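Local atomic coordinates of RagB/SusD domain protein (PDB entry 5J90), a protein that binds chitin as a SusD homolog encoded by a polysaccharide utilization locus for chitin conversion, probably as an outer-membrane lipoprotein. Residues V169-L172 and T173-I176; L221-T224 and E225-A229; E434-S437 and D438-T442. All coordinates share one frame; numbering follows the deposited sequence.

Contact 1. Residues V169-L172 and T173-I176; sequences VAEL and TKRI
The carboxylate of Glu171 is shared by Lys174 and Arg175, three and four residues further along the same helix. Its OE2 accepts from Arg175 NE at 2.8 Å and from Arg175 NH2 at 3.0 Å, so the guanidinium grips a single oxygen side-on and nearly within its own plane. The NE bond uses the anti lone pair of OE2, and the two flat groups are turned 51° against each other. Lys174 NZ comes to the other oxygen, Glu171 OE1, at 3.2 Å on the syn side but well out of the carboxylate plane; a water bonded to both OE1 and NZ completes this link. Glu171 reaches both partners because its chain, bent at chi2 (67°), swings the carboxylate round toward the following turn. Replacing Glu171, for instance with an alanine here, would probably leave the Lys174 ammonium without its carboxylate mate and Arg175 more dependent on its other salt bridge, to Glu180.

Backbone bonding is reinforced at Thr173, where OG1 donates to Val169 O at 2.7 Å while Thr173 N reaches the same oxygen from the opposite face of the carbonyl plane.

On the buried side, Leu172 packs on Ala117, Leu118 and Val200, Val169 on Ala203, and Ile176 on Tyr196 and Phe234. The charged cluster is a typical i to i+3 and i to i+4 salt-bridge network on the more exposed side of helix 154-177, beside the start of helix 113-134.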
loop_
_atom_site.group_PDB
_atom_site.type_symbol
_atom_site.label_atom_id
_atom_site.label_comp_id
_atom_site.label_asym_id
_atom_site.label_seq_id
_atom_site.Cartn_x
_atom_site.Cartn_y
_atom_site.Cartn_z
ATOM N N VAL A 169 -8.017 -9.773 -28.053
ATOM C CA VAL A 169 -9.432 -10.113 -28.145
ATOM C C VAL A 169 -10.080 -9.506 -29.388
ATOM O O VAL A 169 -10.847 -10.178 -30.086
ATOM C CB VAL A 169 -10.192 -9.691 -26.862
ATOM C CG1 VAL A 169 -11.697 -9.731 -27.089
ATOM C CG2 VAL A 169 -9.808 -10.599 -25.702
ATOM N N ALA A 170 -9.765 -8.251 -29.685
ATOM C CA ALA A 170 -10.347 -7.601 -30.861
ATOM C C ALA A 170 -9.887 -8.285 -32.143
ATOM O O ALA A 170 -10.695 -8.544 -33.035
ATOM C CB ALA A 170 -9.984 -6.130 -30.881
ATOM N N GLU A 171 -8.599 -8.595 -32.231
ATOM C CA GLU A 171 -8.037 -9.198 -33.439
ATOM C C GLU A 171 -8.622 -10.583 -33.703
ATOM O O GLU A 171 -9.066 -10.880 -34.822
ATOM C CB GLU A 171 -6.508 -9.270 -33.354
ATOM C CG GLU A 171 -5.850 -9.915 -34.568
ATOM C CD GLU A 171 -6.007 -9.095 -35.837
ATOM O OE1 GLU A 171 -6.005 -7.851 -35.747
ATOM O OE2 GLU A 171 -6.127 -9.697 -36.927
ATOM N N LEU A 172 -8.635 -11.438 -32.688
ATOM C CA LEU A 172 -9.144 -12.793 -32.887
ATOM C C LEU A 172 -10.657 -12.810 -33.103
ATOM O O LEU A 172 -11.168 -13.616 -33.886
ATOM C CB LEU A 172 -8.759 -13.709 -31.730
ATOM C CG LEU A 172 -7.258 -13.962 -31.593
ATOM C CD1 LEU A 172 -6.999 -14.848 -30.390
ATOM C CD2 LEU A 172 -6.672 -14.581 -32.870
ATOM N N THR A 173 -11.380 -11.931 -32.416
ATOM C CA THR A 173 -12.830 -11.865 -32.571
ATOM C C THR A 173 -13.189 -11.438 -33.995
ATOM O O THR A 173 -14.132 -11.970 -34.586
ATOM C CB THR A 173 -13.474 -10.930 -31.535
ATOM O OG1 THR A 173 -13.259 -11.470 -30.224
ATOM C CG2 THR A 173 -14.967 -10.815 -31.786
ATOM N N LYS A 174 -12.424 -10.505 -34.547
ATOM C CA LYS A 174 -12.599 -10.088 -35.941
ATOM C C LYS A 174 -12.498 -11.287 -36.890
ATOM O O LYS A 174 -13.346 -11.479 -37.774
ATOM C CB LYS A 174 -11.547 -9.035 -36.300
ATOM C CG LYS A 174 -11.551 -8.596 -37.751
ATOM C CD LYS A 174 -10.466 -7.559 -37.998
ATOM C CE LYS A 174 -9.080 -8.175 -37.893
ATOM N NZ LYS A 174 -8.005 -7.169 -38.153
ATOM N N ARG A 175 -11.475 -12.113 -36.693
ATOM C CA ARG A 175 -11.266 -13.277 -37.548
ATOM C C ARG A 175 -12.346 -14.334 -37.362
ATOM O O ARG A 175 -12.787 -14.957 -38.330
ATOM C CB ARG A 175 -9.868 -13.852 -37.317
ATOM C CG ARG A 175 -8.788 -12.889 -37.772
ATOM C CD ARG A 175 -7.394 -13.343 -37.384
ATOM N NE ARG A 175 -6.418 -12.322 -37.733
ATOM C CZ ARG A 175 -5.621 -12.368 -38.797
ATOM N NH1 ARG A 175 -5.652 -13.414 -39.615
ATOM N NH2 ARG A 175 -4.779 -11.370 -39.023
ATOM N N ILE A 176 -12.787 -14.535 -36.124
ATOM C CA ILE A 176 -13.868 -15.466 -35.858
ATOM C C ILE A 176 -15.153 -15.010 -36.543
ATOM O O ILE A 176 -15.845 -15.811 -37.182
ATOM C CB ILE A 176 -14.119 -15.625 -34.346
ATOM C CG1 ILE A 176 -12.879 -16.211 -33.670
ATOM C CG2 ILE A 176 -15.350 -16.497 -34.085
ATOM C CD1 ILE A 176 -12.824 -15.955 -32.177
HETATM O O HOH W 1 -5.029 -6.609 -37.701
#

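Contact 2. Residues L221-T224 and E225-A229; sequences LAKT and EAEKA
The carboxylate of Glu227 receives Lys223 NZ on the syn side of OE1, at 2.9 Å, with the ammonium well off the carboxylate plane, about 33° out of it. The same flat group also has the lysine chain beside it, since Lys223 CG lies 3.7 Å from Glu227 OE1. Its second oxygen, OE2, accepts from the backbone N of Asn348, so both oxygens are engaged, which probably limits the group's rotation. The carboxylate of Glu225 is likewise approached out of plane: Lys228 NZ meets Glu225 OE1 on the syn side at 3.0 Å. A weak second bond runs from the same ammonium to OE2. The strongest partner of Glu225, however, is Arg207 of helix 196-213, and Lys228 in turn has a salt bridge to Asp166, so a chain of alternating charges runs from one helix to the next.

Lys223 runs extended from the backbone and turns only at its last torsion (chi4 -64°), which brings the ammonium to Glu227 OE1. A chi1 of -66° sets Glu225 CG anti to the carbonyl carbon and beside Leu221 CD1, 3.9 Å away; the two side chains run side by side and point the same way, with this one methyl against the glutamate's CG.

Backbone bonds from Glu225 N to Leu221 O (2.9 Å), and from the three residues that follow, carry the helix through this region without a break. Ala226, with its CB 3.2 Å from Ala222 O, faces Leu208 and Ala211 of helix 196-213, and Trp347 packs on Lys223, Ala226 and Glu227. Together these features are those of an amphipathic helix whose i to i+3 and i to i+4 ion pairs flank an alanine-rich packing strip.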
loop_
_atom_site.group_PDB
_atom_site.type_symbol
_atom_site.label_atom_id
_atom_site.label_comp_id
_atom_site.label_asym_id
_atom_site.label_seq_id
_atom_site.Cartn_x
_atom_site.Cartn_y
_atom_site.Cartn_z
ATOM N N LEU A 221 -11.178 0.495 -11.637
ATOM C CA LEU A 221 -10.628 -0.201 -12.795
ATOM C C LEU A 221 -10.915 -1.694 -12.712
ATOM O O LEU A 221 -11.183 -2.333 -13.729
ATOM C CB LEU A 221 -9.124 0.029 -12.912
ATOM C CG LEU A 221 -8.466 -0.580 -14.156
ATOM C CD1 LEU A 221 -9.079 -0.003 -15.424
ATOM C CD2 LEU A 221 -6.958 -0.341 -14.136
ATOM N N ALA A 222 -10.863 -2.243 -11.504
ATOM C CA ALA A 222 -11.239 -3.638 -11.291
ATOM C C ALA A 222 -12.632 -3.917 -11.824
ATOM O O ALA A 222 -12.848 -4.868 -12.586
ATOM C CB ALA A 222 -11.152 -3.988 -9.812
ATOM N N LYS A 223 -13.581 -3.064 -11.454
ATOM C CA LYS A 223 -14.952 -3.251 -11.905
ATOM C C LYS A 223 -15.069 -3.142 -13.423
ATOM O O LYS A 223 -15.725 -3.971 -14.069
ATOM C CB LYS A 223 -15.864 -2.240 -11.219
ATOM C CG LYS A 223 -17.320 -2.337 -11.645
ATOM C CD LYS A 223 -18.154 -1.323 -10.845
ATOM C CE LYS A 223 -19.627 -1.336 -11.252
ATOM N NZ LYS A 223 -19.813 -0.899 -12.659
ATOM N N THR A 224 -14.419 -2.129 -13.985
ATOM C CA THR A 224 -14.455 -1.913 -15.420
ATOM C C THR A 224 -13.921 -3.135 -16.176
ATOM O O THR A 224 -14.558 -3.646 -17.105
ATOM C CB THR A 224 -13.667 -0.653 -15.807
ATOM O OG1 THR A 224 -14.318 0.500 -15.246
ATOM C CG2 THR A 224 -13.583 -0.522 -17.316
ATOM N N GLU A 225 -12.753 -3.618 -15.774
ATOM C CA GLU A 225 -12.133 -4.725 -16.492
ATOM C C GLU A 225 -12.858 -6.050 -16.235
ATOM O O GLU A 225 -12.998 -6.866 -17.145
ATOM C CB GLU A 225 -10.640 -4.813 -16.155
ATOM C CG GLU A 225 -9.839 -3.608 -16.647
ATOM C CD GLU A 225 -9.723 -3.512 -18.162
ATOM O OE1 GLU A 225 -9.979 -4.506 -18.862
ATOM O OE2 GLU A 225 -9.340 -2.429 -18.663
ATOM N N ALA A 226 -13.369 -6.248 -15.023
ATOM C CA ALA A 226 -14.110 -7.477 -14.714
ATOM C C ALA A 226 -15.404 -7.539 -15.519
ATOM O O ALA A 226 -15.767 -8.569 -16.092
ATOM C CB ALA A 226 -14.423 -7.557 -13.229
ATOM N N GLU A 227 -16.105 -6.416 -15.571
ATOM C CA GLU A 227 -17.344 -6.379 -16.339
ATOM C C GLU A 227 -17.097 -6.532 -17.845
ATOM O O GLU A 227 -17.871 -7.197 -18.526
ATOM C CB GLU A 227 -18.173 -5.139 -15.976
ATOM C CG GLU A 227 -18.723 -5.269 -14.564
ATOM C CD GLU A 227 -19.595 -4.124 -14.111
ATOM O OE1 GLU A 227 -19.440 -2.999 -14.630
ATOM O OE2 GLU A 227 -20.423 -4.363 -13.212
ATOM N N LYS A 228 -16.002 -5.967 -18.357
ATOM C CA LYS A 228 -15.612 -6.179 -19.755
ATOM C C LYS A 228 -15.421 -7.670 -20.069
ATOM O O LYS A 228 -15.861 -8.158 -21.114
ATOM C CB LYS A 228 -14.304 -5.437 -20.078
ATOM C CG LYS A 228 -14.447 -3.967 -20.410
ATOM C CD LYS A 228 -13.076 -3.258 -20.480
ATOM C CE LYS A 228 -12.136 -3.905 -21.478
ATOM N NZ LYS A 228 -10.796 -3.221 -21.446
ATOM N N ALA A 229 -14.757 -8.381 -19.164
ATOM C CA ALA A 229 -14.471 -9.805 -19.364
ATOM C C ALA A 229 -15.751 -10.597 -19.588
ATOM O O ALA A 229 -15.836 -11.439 -20.495
ATOM C CB ALA A 229 -13.702 -10.365 -18.162
#

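Contact 3. Residues E434-S437 and D438-T442; sequences EAWS and DYRRT
A chi1 of 176° sends the Trp436 indole forward along the helix, while a bend at chi3 (-72°) folds the end of Arg440 back over it. The guanidinium therefore lies flat on the indole, planes 10° apart, with Arg440 CZ 3.5 Å from the centroid of the six-membered ring and almost on its normal. This is a cation-pi stack, and CD of the same arginine adds a CH-pi contact to the five-membered ring at 3.9 Å. Trp436 NE1 donates to Val465 O, which also helps fix the ring. At the edge of the guanidinium, Arg440 NH2 makes a weak bond to Ser437 OG at 2.8 Å. Arg440 NE also gives a weak bond to Trp436 O, at 3.4 Å. NH1 donates to the carbonyls of Arg466 and Asp132, and the ring face and these several oxygens probably stabilise the buried charge.

One turn on, Arg441 NH2 bridges to Asp438 OD1 at 3.1 Å, and Thr442 OG1 bonds to Asp438 O at 2.8 Å from the face opposite to Thr442 N. Asp438 and Arg441 are also tied outward, to Lys424 of helix 413-428 and Glu341 of helix 332-344 respectively. Helix 432-442 thus lies amid helices 113-134, 196-213 and 413-428, with Trp436 touching Thr133, Ser437 near Arg213 and Asp438 against Ile421.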
loop_
_atom_site.group_PDB
_atom_site.type_symbol
_atom_site.label_atom_id
_atom_site.label_comp_id
_atom_site.label_asym_id
_atom_site.label_seq_id
_atom_site.Cartn_x
_atom_site.Cartn_y
_atom_site.Cartn_z
ATOM N N GLU A 434 -1.184 -18.803 -8.240
ATOM C CA GLU A 434 -2.443 -18.083 -8.151
ATOM C C GLU A 434 -2.986 -18.116 -6.724
ATOM O O GLU A 434 -3.511 -17.127 -6.234
ATOM C CB GLU A 434 -3.455 -18.656 -9.137
ATOM C CG GLU A 434 -4.771 -17.875 -9.193
ATOM C CD GLU A 434 -4.592 -16.396 -9.498
ATOM O OE1 GLU A 434 -3.569 -15.999 -10.096
ATOM O OE2 GLU A 434 -5.497 -15.610 -9.148
ATOM N N ALA A 435 -2.854 -19.256 -6.048
ATOM C CA ALA A 435 -3.326 -19.368 -4.670
ATOM C C ALA A 435 -2.589 -18.414 -3.737
ATOM O O ALA A 435 -3.201 -17.817 -2.847
ATOM C CB ALA A 435 -3.199 -20.821 -4.171
ATOM N N TRP A 436 -1.275 -18.279 -3.932
ATOM C CA TRP A 436 -0.463 -17.333 -3.147
ATOM C C TRP A 436 -0.899 -15.888 -3.403
ATOM O O TRP A 436 -1.018 -15.089 -2.466
ATOM C CB TRP A 436 1.032 -17.525 -3.461
ATOM C CG TRP A 436 1.981 -16.562 -2.787
ATOM C CD1 TRP A 436 2.009 -16.212 -1.463
ATOM C CD2 TRP A 436 3.059 -15.859 -3.412
ATOM N NE1 TRP A 436 3.033 -15.314 -1.232
ATOM C CE2 TRP A 436 3.695 -15.089 -2.413
ATOM C CE3 TRP A 436 3.552 -15.809 -4.724
ATOM C CZ2 TRP A 436 4.789 -14.263 -2.693
ATOM C CZ3 TRP A 436 4.644 -14.997 -5.000
ATOM C CH2 TRP A 436 5.250 -14.238 -3.986
ATOM N N SER A 437 -1.148 -15.544 -4.661
ATOM C CA SER A 437 -1.633 -14.197 -4.963
ATOM C C SER A 437 -3.006 -13.924 -4.336
ATOM O O SER A 437 -3.222 -12.872 -3.731
ATOM C CB SER A 437 -1.647 -13.967 -6.472
ATOM O OG SER A 437 -0.317 -14.012 -6.960
ATOM N N ASP A 438 -3.931 -14.874 -4.459
ATOM C CA ASP A 438 -5.254 -14.720 -3.856
ATOM C C ASP A 438 -5.178 -14.645 -2.331
ATOM O O ASP A 438 -5.937 -13.893 -1.702
ATOM C CB ASP A 438 -6.141 -15.891 -4.282
ATOM C CG ASP A 438 -7.451 -15.462 -4.910
ATOM O OD1 ASP A 438 -7.643 -14.281 -5.282
ATOM O OD2 ASP A 438 -8.314 -16.352 -5.031
ATOM N N TYR A 439 -4.262 -15.399 -1.722
ATOM C CA TYR A 439 -4.093 -15.371 -0.276
ATOM C C TYR A 439 -3.561 -14.013 0.162
ATOM O O TYR A 439 -4.005 -13.446 1.164
ATOM C CB TYR A 439 -3.146 -16.477 0.213
ATOM C CG TYR A 439 -2.845 -16.332 1.685
ATOM C CD1 TYR A 439 -3.725 -16.808 2.648
ATOM C CD2 TYR A 439 -1.694 -15.672 2.116
ATOM C CE1 TYR A 439 -3.460 -16.652 4.000
ATOM C CE2 TYR A 439 -1.422 -15.511 3.461
ATOM C CZ TYR A 439 -2.308 -16.003 4.399
ATOM O OH TYR A 439 -2.033 -15.852 5.744
ATOM N N ARG A 440 -2.586 -13.490 -0.570
ATOM C CA ARG A 440 -2.079 -12.163 -0.233
ATOM C C ARG A 440 -3.200 -11.122 -0.307
ATOM O O ARG A 440 -3.362 -10.300 0.603
ATOM C CB ARG A 440 -0.894 -11.791 -1.136
ATOM C CG ARG A 440 0.402 -12.521 -0.773
ATOM C CD ARG A 440 1.547 -12.179 -1.726
ATOM N NE ARG A 440 1.352 -12.782 -3.048
ATOM C CZ ARG A 440 1.984 -12.372 -4.144
ATOM N NH1 ARG A 440 2.827 -11.346 -4.082
ATOM N NH2 ARG A 440 1.755 -12.966 -5.308
ATOM N N ARG A 441 -3.983 -11.156 -1.379
ATOM C CA ARG A 441 -5.046 -10.171 -1.533
ATOM C C ARG A 441 -6.149 -10.291 -0.483
ATOM O O ARG A 441 -6.557 -9.285 0.086
ATOM C CB ARG A 441 -5.658 -10.241 -2.925
ATOM C CG ARG A 441 -6.795 -9.237 -3.119
ATOM C CD ARG A 441 -7.327 -9.269 -4.528
ATOM N NE ARG A 441 -7.954 -10.548 -4.861
ATOM C CZ ARG A 441 -9.242 -10.833 -4.674
ATOM N NH1 ARG A 441 -10.065 -9.945 -4.126
ATOM N NH2 ARG A 441 -9.708 -12.020 -5.033
ATOM N N THR A 442 -6.625 -11.508 -0.227
ATOM C CA THR A 442 -7.843 -11.697 0.563
ATOM C C THR A 442 -7.612 -12.157 1.990
ATOM O O THR A 442 -8.485 -11.989 2.841
ATOM C CB THR A 442 -8.795 -12.729 -0.085
ATOM O OG1 THR A 442 -8.207 -14.045 -0.020
ATOM C CG2 THR A 442 -9.108 -12.368 -1.527
#

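Overall arrangement
All three contacts are local, each within one helix, and they follow one another along the chain without touching. Contact 1, whose centre lies about 27 Å from the centre of the chain, is partly buried and has a water at its charged side; contact 2, its centre about 20 Å from that point, is also partly buried, and contact 3, its centre about 8 Å away, is buried. Helix 196-213 is a shared neighbour, flanking all three. Chemistry changes accordingly: glutamates pair with lysine and arginine in contact 1 and with lysines in contact 2, whereas contact 3 adds an arginine stacked on tryptophan to its Asp-Arg bridge.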